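Local coordinates for 5' nucleotidase family protein (Staphylococcus aureus subsp. aureus, PDB 4Q7F) that binds a manganese and a magnesium ion in its calcineurin-like phosphoesterase domain and carries a second, C-terminal domain of the 5'-nucleotidase family, at residues A[219-224]-A[246-251]; A[230-235]-A[241-246]; A[25-30]-A[205-210]; A[212-217]-A[252-257]; A[408-413]-A[418-423]. All coordinates share one frame; numbering follows the deposited sequence.

Interaction 1: residues A[219-224]-A[246-251]; sequences PTEVLT and GHQHRQ. With MG (magnesium ion), chain B; MN (manganese (II) ion), chain C.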
# COMPACT_ATOMS: atom_id res chain seq x y z
N PRO A 219 18.40 -12.57 -1.19
CA PRO A 219 17.40 -11.79 -0.47
C PRO A 219 17.46 -10.31 -0.89
O PRO A 219 18.55 -9.76 -1.08
CB PRO A 219 17.79 -11.96 1.00
CG PRO A 219 18.55 -13.24 1.04
CD PRO A 219 19.28 -13.32 -0.27
N THR A 220 16.29 -9.72 -1.10
CA THR A 220 16.16 -8.31 -1.48
C THR A 220 15.46 -7.50 -0.36
O THR A 220 15.23 -6.31 -0.50
CB THR A 220 15.40 -8.15 -2.82
OG1 THR A 220 14.13 -8.80 -2.73
CG2 THR A 220 16.19 -8.78 -3.97
N GLU A 221 15.10 -8.18 0.72
CA GLU A 221 14.48 -7.54 1.88
C GLU A 221 14.69 -8.54 3.02
O GLU A 221 15.08 -9.68 2.76
CB GLU A 221 12.99 -7.28 1.65
CG GLU A 221 12.12 -8.54 1.52
CD GLU A 221 10.70 -8.25 1.04
OE1 GLU A 221 9.75 -8.86 1.55
OE2 GLU A 221 10.52 -7.39 0.15
N VAL A 222 14.46 -8.12 4.26
CA VAL A 222 14.58 -9.04 5.39
C VAL A 222 13.46 -10.08 5.27
O VAL A 222 12.32 -9.74 4.90
CB VAL A 222 14.60 -8.33 6.77
CG1 VAL A 222 15.84 -7.46 6.88
CG2 VAL A 222 13.35 -7.50 7.00
N LEU A 223 13.79 -11.34 5.54
CA LEU A 223 12.84 -12.46 5.35
C LEU A 223 11.82 -12.60 6.48
O LEU A 223 11.89 -13.52 7.28
CB LEU A 223 13.63 -13.76 5.18
CG LEU A 223 14.71 -13.76 4.08
CD1 LEU A 223 15.37 -15.12 3.98
CD2 LEU A 223 14.14 -13.35 2.73
N THR A 224 10.84 -11.70 6.51
CA THR A 224 9.81 -11.66 7.56
C THR A 224 8.57 -12.52 7.30
O THR A 224 7.76 -12.72 8.21
CB THR A 224 9.29 -10.22 7.74
OG1 THR A 224 8.68 -9.77 6.52
CG2 THR A 224 10.41 -9.27 8.09
N GLY A 246 1.37 -9.04 -6.71
CA GLY A 246 1.05 -7.61 -6.54
C GLY A 246 1.73 -7.12 -5.28
O GLY A 246 2.83 -7.58 -4.95
N HIS A 247 1.08 -6.16 -4.61
CA HIS A 247 1.51 -5.64 -3.30
C HIS A 247 2.73 -4.76 -3.27
O HIS A 247 2.74 -3.76 -2.55
CB HIS A 247 1.70 -6.81 -2.31
CG HIS A 247 2.09 -6.39 -0.94
ND1 HIS A 247 1.27 -5.63 -0.13
CD2 HIS A 247 3.19 -6.65 -0.19
CE1 HIS A 247 1.85 -5.43 1.03
NE2 HIS A 247 3.02 -6.04 1.02
N GLN A 248 3.77 -5.15 -4.00
CA GLN A 248 5.00 -4.39 -4.01
C GLN A 248 4.98 -3.28 -5.06
O GLN A 248 5.88 -2.45 -5.06
CB GLN A 248 6.19 -5.31 -4.23
CG GLN A 248 6.46 -6.30 -3.09
CD GLN A 248 7.60 -7.25 -3.44
OE1 GLN A 248 7.65 -7.78 -4.54
NE2 GLN A 248 8.52 -7.46 -2.51
N HIS A 249 3.97 -3.27 -5.95
CA HIS A 249 3.85 -2.23 -6.98
C HIS A 249 5.00 -2.26 -8.00
O HIS A 249 5.34 -1.24 -8.62
CB HIS A 249 3.78 -0.85 -6.35
CG HIS A 249 2.65 -0.67 -5.40
ND1 HIS A 249 2.33 0.55 -4.87
CD2 HIS A 249 1.70 -1.53 -4.96
CE1 HIS A 249 1.27 0.42 -4.08
NE2 HIS A 249 0.85 -0.82 -4.16
N ARG A 250 5.61 -3.42 -8.16
CA ARG A 250 6.69 -3.59 -9.11
C ARG A 250 6.13 -4.02 -10.46
O ARG A 250 4.98 -4.48 -10.54
CB ARG A 250 7.63 -4.65 -8.59
CG ARG A 250 8.25 -4.28 -7.26
CD ARG A 250 8.86 -5.49 -6.60
NE ARG A 250 10.06 -5.92 -7.30
CZ ARG A 250 10.81 -6.95 -6.93
NH1 ARG A 250 10.47 -7.70 -5.89
NH2 ARG A 250 11.90 -7.25 -7.63
N GLN A 251 6.94 -3.84 -11.52
CA GLN A 251 6.56 -4.20 -12.88
C GLN A 251 7.41 -5.37 -13.32
O GLN A 251 8.61 -5.23 -13.61
CB GLN A 251 6.67 -2.99 -13.80
CG GLN A 251 5.75 -1.89 -13.30
CD GLN A 251 5.49 -0.81 -14.31
OE1 GLN A 251 6.13 -0.75 -15.35
NE2 GLN A 251 4.52 0.05 -14.01
MG MG B . -0.81 -4.35 -0.71
MN MN C . -0.88 -1.75 -2.84
O HOH W 1 12.72 -9.46 -5.07
O HOH W 2 0.58 -2.60 -1.33
O HOH W 3 -0.19 -0.18 -1.11

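Interaction 2: residues A[230-235]-A[241-246]; sequences YAMLEA and DIFITG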
# COMPACT_ATOMS: atom_id res chain seq x y z
N TYR A 230 8.96 -15.89 -3.74
CA TYR A 230 10.12 -16.64 -4.20
C TYR A 230 10.08 -18.07 -3.67
O TYR A 230 10.25 -19.02 -4.44
CB TYR A 230 11.43 -15.97 -3.81
CG TYR A 230 12.61 -16.68 -4.42
CD1 TYR A 230 13.20 -17.77 -3.77
CD2 TYR A 230 13.12 -16.28 -5.64
CE1 TYR A 230 14.27 -18.44 -4.34
CE2 TYR A 230 14.20 -16.94 -6.21
CZ TYR A 230 14.77 -18.02 -5.56
OH TYR A 230 15.83 -18.68 -6.14
N ALA A 231 9.85 -18.22 -2.37
CA ALA A 231 9.78 -19.55 -1.76
C ALA A 231 8.69 -20.38 -2.44
O ALA A 231 8.84 -21.59 -2.61
CB ALA A 231 9.51 -19.43 -0.28
N MSE A 232 7.60 -19.74 -2.83
CA MSE A 232 6.49 -20.44 -3.51
C MSE A 232 6.92 -20.96 -4.86
O MSE A 232 6.69 -22.13 -5.19
CB MSE A 232 5.30 -19.49 -3.60
CG MSE A 232 4.59 -19.36 -2.25
SE MSE A 232 3.61 -17.64 -2.16
CE MSE A 232 1.88 -18.38 -2.74
N LEU A 233 7.56 -20.12 -5.66
CA LEU A 233 8.05 -20.55 -6.97
C LEU A 233 9.17 -21.58 -6.84
O LEU A 233 9.13 -22.64 -7.47
CB LEU A 233 8.55 -19.35 -7.79
CG LEU A 233 7.47 -18.43 -8.35
CD1 LEU A 233 8.06 -17.10 -8.77
CD2 LEU A 233 6.76 -19.10 -9.51
N GLU A 234 10.16 -21.27 -6.01
CA GLU A 234 11.29 -22.14 -5.77
C GLU A 234 10.83 -23.57 -5.44
O GLU A 234 11.42 -24.53 -5.92
CB GLU A 234 12.15 -21.60 -4.62
CG GLU A 234 13.34 -22.46 -4.23
CD GLU A 234 14.05 -21.97 -2.97
OE1 GLU A 234 15.29 -22.04 -2.93
OE2 GLU A 234 13.39 -21.50 -2.01
N ALA A 235 9.79 -23.69 -4.63
CA ALA A 235 9.28 -24.99 -4.22
C ALA A 235 8.27 -25.60 -5.18
O ALA A 235 8.27 -26.82 -5.38
CB ALA A 235 8.65 -24.88 -2.84
N ASP A 241 1.61 -22.78 -13.55
CA ASP A 241 1.70 -22.29 -14.91
C ASP A 241 1.72 -20.76 -14.92
O ASP A 241 2.50 -20.15 -15.65
CB ASP A 241 0.52 -22.86 -15.71
CG ASP A 241 0.54 -24.39 -15.75
OD1 ASP A 241 1.47 -24.95 -16.34
OD2 ASP A 241 -0.36 -25.02 -15.17
N ILE A 242 0.88 -20.14 -14.10
CA ILE A 242 0.81 -18.69 -14.04
C ILE A 242 0.86 -18.26 -12.57
O ILE A 242 0.10 -18.77 -11.73
CB ILE A 242 -0.46 -18.13 -14.71
CG1 ILE A 242 -0.60 -18.66 -16.15
CG2 ILE A 242 -0.44 -16.62 -14.72
CD1 ILE A 242 -1.82 -18.14 -16.88
N PHE A 243 1.76 -17.32 -12.28
CA PHE A 243 1.96 -16.83 -10.91
C PHE A 243 1.75 -15.32 -10.94
O PHE A 243 2.64 -14.56 -11.37
CB PHE A 243 3.35 -17.21 -10.41
CG PHE A 243 3.52 -17.13 -8.91
CD1 PHE A 243 3.03 -18.13 -8.09
CD2 PHE A 243 4.20 -16.08 -8.33
CE1 PHE A 243 3.18 -18.07 -6.71
CE2 PHE A 243 4.35 -16.00 -6.95
CZ PHE A 243 3.84 -17.00 -6.14
N ILE A 244 0.55 -14.92 -10.54
CA ILE A 244 0.14 -13.52 -10.51
C ILE A 244 0.43 -12.96 -9.13
O ILE A 244 0.08 -13.58 -8.12
CB ILE A 244 -1.36 -13.40 -10.91
CG1 ILE A 244 -1.47 -13.63 -12.42
CG2 ILE A 244 -1.96 -12.03 -10.55
CD1 ILE A 244 -2.90 -13.68 -12.97
N THR A 245 1.12 -11.82 -9.11
CA THR A 245 1.51 -11.16 -7.88
C THR A 245 1.15 -9.68 -7.85
O THR A 245 0.70 -9.12 -8.84
CB THR A 245 3.03 -11.33 -7.63
OG1 THR A 245 3.77 -10.68 -8.67
CG2 THR A 245 3.39 -12.78 -7.57
N GLY A 246 1.37 -9.04 -6.71
CA GLY A 246 1.05 -7.61 -6.54
C GLY A 246 1.73 -7.12 -5.28
O GLY A 246 2.83 -7.58 -4.95

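Interaction 3: residues A[25-30]-A[205-210]; sequences VSDVHG and CYHGGF. With MN (manganese (II) ion), chain C; MG (magnesium ion), chain B.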
# COMPACT_ATOMS: atom_id res chain seq x y z
N VAL A 25 -5.03 -6.63 -13.44
CA VAL A 25 -4.69 -5.34 -12.86
C VAL A 25 -4.47 -5.64 -11.38
O VAL A 25 -5.07 -6.59 -10.82
CB VAL A 25 -5.74 -4.24 -13.07
CG1 VAL A 25 -5.77 -3.82 -14.53
CG2 VAL A 25 -7.13 -4.67 -12.61
N SER A 26 -3.59 -4.88 -10.76
CA SER A 26 -3.32 -5.07 -9.34
C SER A 26 -3.02 -3.72 -8.73
O SER A 26 -2.49 -2.83 -9.41
CB SER A 26 -2.12 -6.00 -9.11
OG SER A 26 -1.95 -6.33 -7.73
N ASP A 27 -3.37 -3.58 -7.46
CA ASP A 27 -3.11 -2.35 -6.72
C ASP A 27 -3.61 -1.11 -7.47
O ASP A 27 -2.90 -0.12 -7.62
CB ASP A 27 -1.62 -2.28 -6.37
CG ASP A 27 -1.13 -3.50 -5.56
OD1 ASP A 27 -0.85 -4.58 -6.15
OD2 ASP A 27 -0.93 -3.36 -4.34
N VAL A 28 -4.84 -1.19 -7.97
CA VAL A 28 -5.47 -0.08 -8.65
C VAL A 28 -5.66 1.07 -7.67
O VAL A 28 -5.53 2.26 -8.05
CB VAL A 28 -6.78 -0.51 -9.28
CG1 VAL A 28 -7.45 0.68 -9.94
CG2 VAL A 28 -6.47 -1.61 -10.29
N HIS A 29 -5.95 0.69 -6.43
CA HIS A 29 -6.02 1.61 -5.30
C HIS A 29 -7.03 2.73 -5.42
O HIS A 29 -6.81 3.83 -4.91
CB HIS A 29 -4.63 2.17 -4.97
CG HIS A 29 -3.80 1.27 -4.11
ND1 HIS A 29 -4.14 0.99 -2.81
CD2 HIS A 29 -2.62 0.64 -4.34
CE1 HIS A 29 -3.21 0.21 -2.27
NE2 HIS A 29 -2.28 -0.02 -3.18
N GLY A 30 -8.12 2.46 -6.14
CA GLY A 30 -9.19 3.44 -6.28
C GLY A 30 -8.86 4.55 -7.25
O GLY A 30 -9.51 5.60 -7.23
N CYS A 205 -3.00 -16.54 -7.78
CA CYS A 205 -3.15 -15.08 -7.69
C CYS A 205 -2.87 -14.70 -6.26
O CYS A 205 -3.71 -14.85 -5.37
CB CYS A 205 -4.53 -14.58 -8.10
SG CYS A 205 -4.95 -14.89 -9.82
N TYR A 206 -1.66 -14.20 -6.05
CA TYR A 206 -1.17 -13.85 -4.74
C TYR A 206 -1.01 -12.36 -4.56
O TYR A 206 -0.25 -11.74 -5.29
CB TYR A 206 0.18 -14.55 -4.58
CG TYR A 206 0.99 -14.21 -3.34
CD1 TYR A 206 0.42 -14.22 -2.07
CD2 TYR A 206 2.36 -14.00 -3.44
CE1 TYR A 206 1.19 -13.96 -0.94
CE2 TYR A 206 3.13 -13.75 -2.33
CZ TYR A 206 2.55 -13.73 -1.08
OH TYR A 206 3.34 -13.48 0.01
N HIS A 207 -1.76 -11.77 -3.64
CA HIS A 207 -1.56 -10.39 -3.37
C HIS A 207 -0.37 -10.31 -2.41
O HIS A 207 -0.54 -10.23 -1.22
CB HIS A 207 -2.74 -9.70 -2.74
CG HIS A 207 -2.51 -8.23 -2.62
ND1 HIS A 207 -2.80 -7.37 -3.65
CD2 HIS A 207 -1.89 -7.50 -1.67
CE1 HIS A 207 -2.45 -6.15 -3.30
NE2 HIS A 207 -1.89 -6.20 -2.12
N GLY A 208 0.82 -10.40 -2.98
CA GLY A 208 2.07 -10.36 -2.26
C GLY A 208 3.13 -10.39 -3.35
O GLY A 208 2.79 -10.56 -4.54
N GLY A 209 4.39 -10.26 -2.95
CA GLY A 209 5.48 -10.22 -3.92
C GLY A 209 6.66 -11.14 -3.66
O GLY A 209 6.50 -12.23 -3.09
N PHE A 210 7.84 -10.68 -4.05
CA PHE A 210 9.05 -11.47 -3.98
C PHE A 210 10.04 -10.91 -2.97
O PHE A 210 10.39 -9.73 -3.01
CB PHE A 210 9.69 -11.57 -5.36
CG PHE A 210 8.74 -12.09 -6.40
CD1 PHE A 210 8.32 -13.41 -6.36
CD2 PHE A 210 8.20 -11.25 -7.35
CE1 PHE A 210 7.41 -13.89 -7.28
CE2 PHE A 210 7.28 -11.73 -8.29
CZ PHE A 210 6.88 -13.05 -8.25
MN MN C . -0.88 -1.75 -2.84
MG MG B . -0.81 -4.35 -0.71
O HOH W 2 0.58 -2.60 -1.33
O HOH W 3 -0.19 -0.18 -1.11

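Interaction 4: residues A[212-217]-A[252-257]; sequences KDLESG and IAERFK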
# COMPACT_ATOMS: atom_id res chain seq x y z
N LYS A 212 13.04 -12.42 -2.55
CA LYS A 212 14.36 -12.69 -3.12
C LYS A 212 14.31 -12.36 -4.60
O LYS A 212 13.23 -12.40 -5.21
CB LYS A 212 14.77 -14.14 -2.94
CG LYS A 212 15.10 -14.52 -1.51
CD LYS A 212 15.36 -16.01 -1.38
CE LYS A 212 15.70 -16.38 0.04
NZ LYS A 212 15.93 -17.85 0.15
N ASP A 213 15.46 -12.02 -5.18
CA ASP A 213 15.57 -11.71 -6.60
C ASP A 213 15.27 -12.99 -7.38
O ASP A 213 15.86 -14.02 -7.10
CB ASP A 213 16.98 -11.22 -6.92
CG ASP A 213 17.21 -11.01 -8.40
OD1 ASP A 213 16.48 -10.21 -9.02
OD2 ASP A 213 18.14 -11.63 -8.94
N LEU A 214 14.34 -12.92 -8.34
CA LEU A 214 13.95 -14.10 -9.10
C LEU A 214 15.10 -14.82 -9.83
O LEU A 214 15.13 -16.03 -9.88
CB LEU A 214 12.83 -13.76 -10.10
CG LEU A 214 11.47 -13.44 -9.48
CD1 LEU A 214 10.54 -12.80 -10.48
CD2 LEU A 214 10.83 -14.69 -8.89
N GLU A 215 16.06 -14.07 -10.37
CA GLU A 215 17.17 -14.67 -11.10
C GLU A 215 18.26 -15.26 -10.20
O GLU A 215 18.67 -16.40 -10.38
CB GLU A 215 17.77 -13.63 -12.07
CG GLU A 215 18.89 -14.14 -12.99
CD GLU A 215 20.26 -14.17 -12.33
OE1 GLU A 215 20.53 -13.33 -11.44
OE2 GLU A 215 21.10 -15.01 -12.73
N SER A 216 18.71 -14.49 -9.21
CA SER A 216 19.80 -14.93 -8.34
C SER A 216 19.39 -15.66 -7.07
O SER A 216 20.18 -16.41 -6.52
CB SER A 216 20.66 -13.72 -7.93
OG SER A 216 19.93 -12.83 -7.11
N GLY A 217 18.17 -15.42 -6.59
CA GLY A 217 17.72 -16.02 -5.33
C GLY A 217 18.28 -15.28 -4.11
O GLY A 217 18.13 -15.74 -2.98
N ILE A 252 6.78 -6.55 -13.29
CA ILE A 252 7.45 -7.80 -13.59
C ILE A 252 6.63 -8.62 -14.56
O ILE A 252 5.42 -8.70 -14.41
CB ILE A 252 7.62 -8.62 -12.29
CG1 ILE A 252 8.56 -7.88 -11.33
CG2 ILE A 252 8.16 -10.01 -12.57
CD1 ILE A 252 8.67 -8.52 -9.97
N ALA A 253 7.31 -9.22 -15.54
CA ALA A 253 6.70 -10.10 -16.52
C ALA A 253 7.83 -10.90 -17.12
O ALA A 253 8.52 -10.44 -18.02
CB ALA A 253 5.97 -9.33 -17.61
N GLU A 254 8.01 -12.11 -16.61
CA GLU A 254 9.09 -12.96 -17.05
C GLU A 254 8.74 -14.40 -16.74
O GLU A 254 7.63 -14.69 -16.28
CB GLU A 254 10.38 -12.54 -16.32
CG GLU A 254 10.36 -12.76 -14.82
CD GLU A 254 11.52 -12.08 -14.12
OE1 GLU A 254 12.39 -12.79 -13.57
OE2 GLU A 254 11.58 -10.83 -14.14
N ARG A 255 9.68 -15.30 -16.98
CA ARG A 255 9.47 -16.72 -16.76
C ARG A 255 10.34 -17.20 -15.60
O ARG A 255 11.49 -16.76 -15.47
CB ARG A 255 9.86 -17.49 -18.04
CG ARG A 255 9.38 -16.83 -19.33
CD ARG A 255 7.87 -16.87 -19.51
NE ARG A 255 7.43 -18.11 -20.14
CZ ARG A 255 7.32 -18.28 -21.46
NH1 ARG A 255 6.92 -19.45 -21.94
NH2 ARG A 255 7.61 -17.29 -22.31
N PHE A 256 9.79 -18.05 -14.74
CA PHE A 256 10.56 -18.68 -13.66
C PHE A 256 10.44 -20.13 -14.08
O PHE A 256 9.38 -20.75 -13.91
CB PHE A 256 9.98 -18.47 -12.26
CG PHE A 256 10.83 -19.07 -11.16
CD1 PHE A 256 10.75 -20.43 -10.86
CD2 PHE A 256 11.71 -18.29 -10.43
CE1 PHE A 256 11.54 -20.99 -9.86
CE2 PHE A 256 12.49 -18.83 -9.42
CZ PHE A 256 12.40 -20.19 -9.13
N LYS A 257 11.51 -20.67 -14.65
CA LYS A 257 11.48 -22.02 -15.22
C LYS A 257 10.36 -21.99 -16.28
O LYS A 257 10.45 -21.19 -17.22
CB LYS A 257 11.33 -23.09 -14.13
CG LYS A 257 12.56 -23.15 -13.23
CD LYS A 257 12.48 -24.24 -12.18
CE LYS A 257 13.75 -24.24 -11.35
NZ LYS A 257 13.65 -25.16 -10.19

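Interaction 5: residues A[408-413]-A[418-423]; sequences AEYFDV and VSVSAD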
# COMPACT_ATOMS: atom_id res chain seq x y z
N ALA A 408 16.90 6.22 11.42
CA ALA A 408 18.24 6.58 10.95
C ALA A 408 18.84 5.61 9.92
O ALA A 408 19.80 5.97 9.20
CB ALA A 408 19.21 6.79 12.16
N GLU A 409 18.29 4.40 9.85
CA GLU A 409 18.70 3.39 8.85
C GLU A 409 18.34 3.83 7.43
O GLU A 409 18.85 3.29 6.46
CB GLU A 409 18.04 2.04 9.11
CG GLU A 409 18.47 1.37 10.40
CD GLU A 409 17.71 0.10 10.67
OE1 GLU A 409 17.03 -0.42 9.72
OE2 GLU A 409 17.75 -0.38 11.82
N TYR A 410 17.43 4.80 7.34
CA TYR A 410 16.99 5.39 6.08
C TYR A 410 18.13 6.04 5.32
O TYR A 410 18.07 6.16 4.12
CB TYR A 410 15.94 6.47 6.37
CG TYR A 410 15.44 7.21 5.16
CD1 TYR A 410 14.58 6.58 4.26
CD2 TYR A 410 15.77 8.53 4.94
CE1 TYR A 410 14.09 7.26 3.17
CE2 TYR A 410 15.28 9.20 3.84
CZ TYR A 410 14.45 8.56 2.96
OH TYR A 410 13.96 9.24 1.87
N PHE A 411 19.17 6.49 6.03
CA PHE A 411 20.27 7.17 5.40
C PHE A 411 21.49 6.30 5.16
O PHE A 411 21.69 5.27 5.81
CB PHE A 411 20.73 8.37 6.26
CG PHE A 411 19.67 9.41 6.49
CD1 PHE A 411 19.32 10.31 5.50
CD2 PHE A 411 19.04 9.51 7.72
CE1 PHE A 411 18.35 11.27 5.72
CE2 PHE A 411 18.07 10.46 7.94
CZ PHE A 411 17.72 11.34 6.94
N ASP A 412 22.29 6.73 4.19
CA ASP A 412 23.57 6.12 3.89
C ASP A 412 24.45 7.25 3.37
O ASP A 412 23.99 8.38 3.26
CB ASP A 412 23.44 5.00 2.86
CG ASP A 412 24.74 4.23 2.67
OD1 ASP A 412 25.65 4.34 3.55
OD2 ASP A 412 24.87 3.52 1.65
N VAL A 413 25.71 6.97 3.11
CA VAL A 413 26.62 7.97 2.59
C VAL A 413 27.07 7.56 1.19
O VAL A 413 27.53 6.44 1.00
CB VAL A 413 27.86 8.14 3.50
CG1 VAL A 413 28.89 9.07 2.86
CG2 VAL A 413 27.43 8.65 4.87
N VAL A 418 25.37 12.72 2.50
CA VAL A 418 24.35 11.92 3.13
C VAL A 418 23.31 11.71 2.04
O VAL A 418 22.96 12.65 1.34
CB VAL A 418 23.76 12.65 4.35
CG1 VAL A 418 22.51 11.95 4.88
CG2 VAL A 418 24.82 12.78 5.45
N SER A 419 22.88 10.48 1.86
CA SER A 419 21.87 10.16 0.85
C SER A 419 20.93 9.08 1.40
O SER A 419 21.01 8.75 2.57
CB SER A 419 22.56 9.67 -0.41
OG SER A 419 23.43 8.61 -0.08
N VAL A 420 20.05 8.54 0.56
CA VAL A 420 19.13 7.51 1.00
C VAL A 420 19.71 6.11 0.77
O VAL A 420 20.33 5.82 -0.26
CB VAL A 420 17.77 7.63 0.29
CG1 VAL A 420 16.80 6.59 0.84
CG2 VAL A 420 17.21 9.04 0.48
N SER A 421 19.51 5.24 1.74
CA SER A 421 20.00 3.88 1.69
C SER A 421 19.30 3.05 0.61
O SER A 421 18.10 3.20 0.38
CB SER A 421 19.81 3.22 3.05
OG SER A 421 20.03 1.83 2.98
N ALA A 422 20.09 2.20 -0.04
CA ALA A 422 19.59 1.27 -1.04
C ALA A 422 18.44 0.45 -0.47
O ALA A 422 17.44 0.20 -1.14
CB ALA A 422 20.70 0.34 -1.50
N ASP A 423 18.60 0.04 0.79
CA ASP A 423 17.58 -0.73 1.53
C ASP A 423 16.18 -0.11 1.49
O ASP A 423 15.20 -0.82 1.57
CB ASP A 423 18.00 -0.88 3.00
CG ASP A 423 19.22 -1.76 3.18
OD1 ASP A 423 19.32 -2.78 2.49
OD2 ASP A 423 20.08 -1.43 4.02
O HOH W 4 22.90 2.72 0.05

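Interaction 1: residues A[219-224]-A[246-251]
Gln-248, the residue that reaches across to Glu-221, has its amide oxygen held by two donors. Arg-250 NH1 gives OE1 a hydrogen bond of 3.1 Å, coming from above the carbonyl plane while OE1 stays close to the plane of the guanidinium group, and the backbone N of Phe-210 is the second donor. The other side of the amide looks to 219-224: NE2 lies 3.3 Å from Glu-221 OE2. The two side chains approach from opposite directions, and the carboxylate is turned 75° from the amide plane; Glu-221 OE1 is bonded to Asn-227. A water joins the segments, 2.8 Å from Thr-220 OG1 and accepting from Arg-250 NH1 at 3.0 Å. The 246-251 loop carries the Gly-His-X-His signature of calcineurin-like phosphoesterases, whose two histidines serve different ions. His-247 ND1 binds the magnesium ion at 2.5 Å, with the metal in its ring plane, and the ring's other nitrogen, NE2, is hydrogen-bonded to Glu-226. His-249 NE2 binds the manganese ion at 2.4 Å. Between these histidines Gln-248 extends its chain toward 219-224 instead of to a metal. The carbonyl oxygen of His-247 accepts a hydrogen bond of 2.7 Å from the water that touches both metals.

Interaction 2: residues A[230-235]-A[241-246]
Helix 229-236 lies over strand 242-244 with no hydrogen bond between the two segments, and the backbones come nearest at Leu-233 and Phe-243, whose CA atoms are 8.2 Å apart. The side-chain contact is made by the Phe-243 ring, which points from the strand toward the helix. Leu-233 sits on one face as a CH-pi contact: its CG is 4.1 Å from the ring centroid and only 12° off the normal, while CD2 packs 3.8 Å from Phe-243 CG at the base of the ring. This helix is the crossover of a beta-alpha-beta unit that runs from strand 201-207 to strand 242-244, and Phe-243 also touches Val-204 on the first of those strands. Selenomethionine Met-232 deals with the far end of the ring. Its CB lies 3.8 Å from Phe-243 CZ; chi2 (156°) carries SE out to the ring edge, 5.4 Å from the centroid, a Met-aromatic contact, and the bend at chi3 (95°) sets CE beside CZ and CE1. Met-232 also packs on Ala-184 and Leu-188 of helix 184-198.

Interaction 3: residues A[25-30]-A[205-210]
The two-metal site of the calcineurin-like phosphoesterase domain is where these segments meet, with Asp-27 on the manganese side and His-207 on the magnesium side. Asp-27 OD2 binds the manganese ion at 2.2 Å and lies 3.3 Å from His-207 CE1, near the plane of the imidazole at its edge; carboxylate and ring are turned 31° against each other. His-207 in turn presents NE2 to the magnesium ion at 2.6 Å, with the metal in its ring plane. The other ring nitrogen, ND1, is bonded to the backbone oxygen of Asn-70, which together with the metal bond fixes the rotation of the ring. Asp-27 and His-29 form the Asp-X-His element of this family, in the loop that follows strand 19-25, while His-207 comes from the end of strand 201-207 in the other sheet, so the ions sit where the two sheets' loops meet. His-29 NE2 completes this segment's share of the manganese shell at 2.3 Å. The second carboxylate oxygen, Asp-27 OD1, accepts a hydrogen bond of 2.6 Å from Ser-26 OG on its anti side, 30° out of the carboxylate plane, and another from the backbone N of His-247. These bonds probably help to hold the carboxylate in its orientation on the metal. One water spans the two ions, 2.3 Å from each, and Asp-72 OD2 bridges them as well.

Interaction 4: residues A[212-217]-A[252-257]
Leu-214 and Phe-256 meet because their first torsions send them at each other. In Leu-214, CG stands opposite the carbonyl carbon (chi1 -70°), and in Phe-256 the ring swings opposite the backbone N (chi1 -177°). Leu-214 then spreads its branches over three residues that point from strand 251-256. Leu-214 CD2 lies 4.0 Å from Phe-256 CD2, and Leu-214 CD1 is 4.2 Å from Ile-252 CG2. Between them comes Glu-254, whose OE1 is 3.6 Å from both CB and CD1 of Leu-214. The loop that offers the leucine is shaped by Asp-213: its OD2 accepts from Ser-216 N, three residues on, at 2.9 Å in an Asx motif, and also from Ser-216 OG at 2.8 Å. Strand 251-256 is an outermost strand of the six-stranded sheet, and helix 229-236 backs the same patch, its Leu-233 touching both Leu-214 and Phe-256. No hydrogen bond crosses between the segments, so the loop is held to the sheet edge by packing of apolar groups, with a carboxylate lying against the leucine's methyl.

Interaction 5: residues A[408-413]-A[418-423]
Val-420 packs on Tyr-410 with every atom of its side chain. CB lies 4.1 Å from the Tyr-410 carbonyl oxygen. CG1, set opposite the Val-420 backbone N by a chi1 of -176°, stands over the face of the tyrosine ring, 3.9 Å from its centroid, in a CH-pi contact displaced toward the rim. The other branch, CG2, lies by the hydroxyl end of the ring, 3.5 Å from Tyr-410 OH, a hydroxyl that is bonded to His-431. Beneath this, the backbones form a beta hairpin. Asp-412 and Ser-419 are a hydrogen-bonded pair, with Asp-412 N giving to Ser-419 O at 2.9 Å and Ser-419 N to Asp-412 O at 2.8 Å. Ser-421 N adds a nearly straight bond of 2.9 Å to Tyr-410 O (177°). A water links Asp-412 OD2 to Ala-422 N. Phe-411 CD1 rests 3.6 Å from Val-418 CG1, and both residues pack on Val-338 of helix 335-338 and Val-525 of strand 522-526; Tyr-434 stacks on Tyr-410 and meets Phe-411 edge-to-face.

Interactions 1 to 4 gather in the calcineurin-like phosphoesterase part of the chain, their centres 9 to 17 Å apart, whereas interaction 5 lies in the C-terminal domain, about 18 Å from interaction 1 between centres. Interaction 3 closes first along the chain; 2 is nested within 1, and 1 within 4. Interactions 2, 3 and 4 reach one six-stranded sheet, in which strands 201-207 and 242-244 are neighbours. Interactions 1 and 3 share both metals and two waters, so loops from distant points in the sequence build one site. Interactions 2 and 4 pack helix 229-236 and the 212-217 loop against that sheet, joined through Leu-233 and Leu-214. Interaction 5 touches none of the others.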